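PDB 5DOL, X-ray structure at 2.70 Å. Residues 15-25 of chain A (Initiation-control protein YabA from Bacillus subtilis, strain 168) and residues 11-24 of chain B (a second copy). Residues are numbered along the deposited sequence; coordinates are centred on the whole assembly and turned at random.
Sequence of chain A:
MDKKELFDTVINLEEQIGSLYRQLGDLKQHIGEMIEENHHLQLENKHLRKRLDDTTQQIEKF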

# COMPACT_ATOMS: atom_id res chain seq x y z
N GLU A 15 2.85 -10.54 -0.55
CA GLU A 15 2.41 -10.94 -1.88
C GLU A 15 1.27 -10.07 -2.42
O GLU A 15 1.24 -9.71 -3.61
CB GLU A 15 2.01 -12.41 -1.87
CG GLU A 15 3.18 -13.37 -1.62
CD GLU A 15 2.75 -14.82 -1.54
OE1 GLU A 15 1.54 -15.10 -1.68
OE2 GLU A 15 3.63 -15.68 -1.33
N GLN A 16 0.33 -9.71 -1.54
CA GLN A 16 -0.73 -8.78 -1.94
C GLN A 16 -0.16 -7.42 -2.34
O GLN A 16 -0.63 -6.79 -3.29
CB GLN A 16 -1.75 -8.61 -0.81
CG GLN A 16 -2.63 -9.84 -0.60
CD GLN A 16 -3.58 -9.70 0.58
OE1 GLN A 16 -4.11 -8.62 0.84
NE2 GLN A 16 -3.78 -10.79 1.31
N ILE A 17 0.87 -6.97 -1.61
CA ILE A 17 1.55 -5.73 -1.94
C ILE A 17 2.23 -5.82 -3.31
O ILE A 17 2.13 -4.89 -4.11
CB ILE A 17 2.60 -5.37 -0.85
CG1 ILE A 17 1.91 -5.05 0.47
CG2 ILE A 17 3.46 -4.19 -1.29
CD1 ILE A 17 0.93 -3.90 0.38
N GLY A 18 2.90 -6.93 -3.59
CA GLY A 18 3.56 -7.12 -4.88
C GLY A 18 2.56 -7.12 -6.02
O GLY A 18 2.82 -6.59 -7.12
N SER A 19 1.40 -7.73 -5.75
CA SER A 19 0.28 -7.77 -6.69
C SER A 19 -0.23 -6.35 -6.99
O SER A 19 -0.40 -5.97 -8.16
CB SER A 19 -0.84 -8.64 -6.12
OG SER A 19 -1.81 -8.94 -7.10
N LEU A 20 -0.45 -5.58 -5.93
CA LEU A 20 -0.84 -4.18 -6.05
C LEU A 20 0.16 -3.40 -6.90
O LEU A 20 -0.22 -2.65 -7.79
CB LEU A 20 -0.96 -3.52 -4.68
CG LEU A 20 -2.34 -3.33 -4.05
CD1 LEU A 20 -3.28 -2.61 -5.01
CD2 LEU A 20 -2.92 -4.67 -3.63
N TYR A 21 1.45 -3.59 -6.61
CA TYR A 21 2.50 -2.91 -7.35
C TYR A 21 2.44 -3.23 -8.85
O TYR A 21 2.46 -2.33 -9.69
CB TYR A 21 3.88 -3.29 -6.80
CG TYR A 21 5.01 -2.49 -7.39
CD1 TYR A 21 5.82 -3.03 -8.39
CD2 TYR A 21 5.26 -1.19 -6.97
CE1 TYR A 21 6.85 -2.29 -8.93
CE2 TYR A 21 6.29 -0.45 -7.51
CZ TYR A 21 7.09 -1.01 -8.50
OH TYR A 21 8.11 -0.27 -9.04
N ARG A 22 2.34 -4.52 -9.16
CA ARG A 22 2.21 -4.96 -10.56
C ARG A 22 1.01 -4.28 -11.26
O ARG A 22 1.15 -3.67 -12.35
CB ARG A 22 2.07 -6.48 -10.60
CG ARG A 22 1.76 -7.05 -11.97
CD ARG A 22 1.78 -8.57 -11.95
NE ARG A 22 0.93 -9.14 -10.91
CZ ARG A 22 1.39 -9.72 -9.80
NH1 ARG A 22 0.55 -10.21 -8.90
NH2 ARG A 22 2.70 -9.82 -9.59
N GLN A 23 -0.15 -4.37 -10.61
CA GLN A 23 -1.38 -3.77 -11.15
C GLN A 23 -1.25 -2.25 -11.37
O GLN A 23 -1.77 -1.70 -12.35
CB GLN A 23 -2.55 -4.06 -10.21
CG GLN A 23 -2.92 -5.52 -10.15
CD GLN A 23 -4.12 -5.79 -9.26
OE1 GLN A 23 -5.15 -5.10 -9.36
NE2 GLN A 23 -4.00 -6.77 -8.38
N LEU A 24 -0.55 -1.59 -10.46
CA LEU A 24 -0.33 -0.16 -10.53
C LEU A 24 0.62 0.16 -11.67
O LEU A 24 0.56 1.23 -12.26
CB LEU A 24 0.21 0.38 -9.21
CG LEU A 24 0.42 1.89 -9.13
CD1 LEU A 24 -0.88 2.63 -9.36
CD2 LEU A 24 1.02 2.27 -7.79
N GLY A 25 1.52 -0.78 -11.97
CA GLY A 25 2.40 -0.65 -13.12
C GLY A 25 1.60 -0.69 -14.41
O GLY A 25 1.79 0.16 -15.31
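Chain B 11-24: INLEEQIGSLYRQL

Residues 11-24 of chain B form one unbroken α-helix, in which from Glu B15 onward each backbone N is hydrogen-bonded to the carbonyl O four residues earlier, and it packs against the equally regular helix of chain A in nearly the opposite direction. The axes approach to 10.9 Å with a signed crossing angle of -163°, so the two run almost antiparallel. Leu A20 lies nearest Leu B13 in backbone register, their CA atoms 7.0 Å apart, while the CA atoms of Gln A16 and Leu B20 are 7.5 Å apart.

The principal bump is Leu A20. Its CA-to-CB bond points sideways, but its branched end swings into a hollow bounded by Leu B13, Gln B16, Ile B17 and Leu B20, a classic knob into a hole. Leucine suits the site because its forked tip can touch several walls at once: Leu A20 CD1 lies 3.7 Å from Leu B13 CD2 and 4.0 Å from Ile B17 CD1, while Leu A20 CD2 meets Leu B20 CD2 at 3.7 Å and Gln B16 OE1 at 3.3 Å. The packing extends through Ile A17, whose CD1 reaches Leu B20 CD1 at 4.0 Å although its CA-to-CB bond points away, and through Leu A24 CD1, 4.2 Å from Leu B13 CD1.

Glutamines join the two helices alongside this apolar seam. Gln A16 NE2 donates to Gln B23 OE1, and Gln B16 NE2 to Gln A23 OE1, each at 2.7 Å. Glutamine is well suited here: its methylenes span the gap, and its terminal amide can both donate and accept. Gln B16 NE2 also makes a very short 2.4 Å bond to Asn B12 OD1, one turn earlier on its own helix. Glu B15 and Arg B22, by contrast, are out of reach of chain A and exposed, as befits charged side chains.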

# COMPACT_ATOMS: atom_id res chain seq x y z
N ILE B 11 -10.85 1.47 -9.17
CA ILE B 11 -11.66 1.13 -8.01
C ILE B 11 -11.27 -0.25 -7.48
O ILE B 11 -11.36 -0.52 -6.28
CB ILE B 11 -13.18 1.18 -8.32
CG1 ILE B 11 -13.65 -0.03 -9.13
CG2 ILE B 11 -13.55 2.49 -9.02
CD1 ILE B 11 -14.40 -1.09 -8.32
N ASN B 12 -10.82 -1.12 -8.38
CA ASN B 12 -10.34 -2.44 -7.99
C ASN B 12 -9.09 -2.29 -7.12
O ASN B 12 -8.94 -2.98 -6.10
CB ASN B 12 -10.04 -3.29 -9.23
CG ASN B 12 -9.90 -4.76 -8.91
OD1 ASN B 12 -8.84 -5.22 -8.50
ND2 ASN B 12 -10.98 -5.51 -9.09
N LEU B 13 -8.22 -1.38 -7.52
CA LEU B 13 -7.05 -1.06 -6.71
C LEU B 13 -7.46 -0.51 -5.35
O LEU B 13 -6.93 -0.93 -4.32
CB LEU B 13 -6.14 -0.06 -7.41
CG LEU B 13 -5.45 -0.61 -8.65
CD1 LEU B 13 -4.47 0.42 -9.20
CD2 LEU B 13 -4.74 -1.92 -8.33
N GLU B 14 -8.41 0.42 -5.34
CA GLU B 14 -8.95 0.95 -4.09
C GLU B 14 -9.38 -0.18 -3.16
O GLU B 14 -8.92 -0.26 -2.02
CB GLU B 14 -10.14 1.87 -4.36
CG GLU B 14 -9.77 3.30 -4.77
CD GLU B 14 -10.98 4.21 -4.89
OE1 GLU B 14 -12.11 3.69 -5.04
OE2 GLU B 14 -10.81 5.44 -4.81
N GLU B 15 -10.25 -1.05 -3.66
CA GLU B 15 -10.77 -2.16 -2.88
C GLU B 15 -9.67 -3.10 -2.37
O GLU B 15 -9.72 -3.58 -1.22
CB GLU B 15 -11.80 -2.93 -3.71
CG GLU B 15 -13.07 -2.13 -4.01
CD GLU B 15 -14.04 -2.88 -4.90
OE1 GLU B 15 -13.75 -4.03 -5.28
OE2 GLU B 15 -15.11 -2.31 -5.21
N GLN B 16 -8.67 -3.36 -3.21
CA GLN B 16 -7.52 -4.14 -2.76
C GLN B 16 -6.78 -3.45 -1.61
O GLN B 16 -6.32 -4.11 -0.67
CB GLN B 16 -6.56 -4.40 -3.92
CG GLN B 16 -7.10 -5.41 -4.94
CD GLN B 16 -6.18 -5.59 -6.14
OE1 GLN B 16 -4.96 -5.59 -6.01
NE2 GLN B 16 -6.77 -5.74 -7.32
N ILE B 17 -6.68 -2.13 -1.69
CA ILE B 17 -6.07 -1.34 -0.63
C ILE B 17 -6.87 -1.45 0.67
O ILE B 17 -6.30 -1.64 1.74
CB ILE B 17 -5.93 0.15 -1.04
CG1 ILE B 17 -4.94 0.30 -2.20
CG2 ILE B 17 -5.49 1.01 0.14
CD1 ILE B 17 -3.56 -0.22 -1.87
N GLY B 18 -8.20 -1.36 0.57
CA GLY B 18 -9.05 -1.48 1.75
C GLY B 18 -8.93 -2.85 2.40
O GLY B 18 -8.93 -2.99 3.63
N SER B 19 -8.80 -3.86 1.54
CA SER B 19 -8.59 -5.25 1.96
C SER B 19 -7.27 -5.39 2.73
O SER B 19 -7.22 -5.97 3.82
CB SER B 19 -8.61 -6.17 0.74
OG SER B 19 -8.70 -7.53 1.12
N LEU B 20 -6.21 -4.84 2.14
CA LEU B 20 -4.90 -4.80 2.79
C LEU B 20 -4.98 -4.14 4.16
O LEU B 20 -4.44 -4.65 5.14
CB LEU B 20 -3.88 -4.06 1.93
CG LEU B 20 -2.88 -4.85 1.08
CD1 LEU B 20 -2.14 -5.87 1.93
CD2 LEU B 20 -3.59 -5.53 -0.07
N TYR B 21 -5.65 -3.00 4.22
CA TYR B 21 -5.81 -2.27 5.47
C TYR B 21 -6.49 -3.12 6.54
O TYR B 21 -6.01 -3.23 7.67
CB TYR B 21 -6.60 -0.98 5.25
CG TYR B 21 -6.65 -0.08 6.46
CD1 TYR B 21 -7.77 -0.04 7.27
CD2 TYR B 21 -5.57 0.72 6.80
CE1 TYR B 21 -7.82 0.78 8.38
CE2 TYR B 21 -5.60 1.53 7.91
CZ TYR B 21 -6.73 1.56 8.70
OH TYR B 21 -6.76 2.38 9.81
N ARG B 22 -7.61 -3.73 6.16
CA ARG B 22 -8.33 -4.64 7.07
C ARG B 22 -7.42 -5.76 7.61
O ARG B 22 -7.31 -5.98 8.84
CB ARG B 22 -9.55 -5.23 6.34
CG ARG B 22 -10.28 -6.30 7.12
CD ARG B 22 -11.55 -6.73 6.39
NE ARG B 22 -11.30 -7.11 5.00
CZ ARG B 22 -11.67 -6.38 3.95
NH1 ARG B 22 -11.41 -6.81 2.72
NH2 ARG B 22 -12.30 -5.22 4.12
N GLN B 23 -6.75 -6.44 6.68
CA GLN B 23 -5.84 -7.53 7.04
C GLN B 23 -4.71 -7.08 7.98
O GLN B 23 -4.30 -7.81 8.90
CB GLN B 23 -5.24 -8.15 5.77
CG GLN B 23 -6.26 -8.87 4.92
CD GLN B 23 -5.65 -9.52 3.70
OE1 GLN B 23 -4.63 -10.21 3.79
NE2 GLN B 23 -6.26 -9.30 2.54
N LEU B 24 -4.22 -5.87 7.75
CA LEU B 24 -3.15 -5.30 8.55
C LEU B 24 -3.68 -4.95 9.93
O LEU B 24 -2.94 -4.96 10.91
CB LEU B 24 -2.56 -4.06 7.87
CG LEU B 24 -1.38 -3.39 8.58
CD1 LEU B 24 -0.23 -4.36 8.73
CD2 LEU B 24 -0.94 -2.16 7.84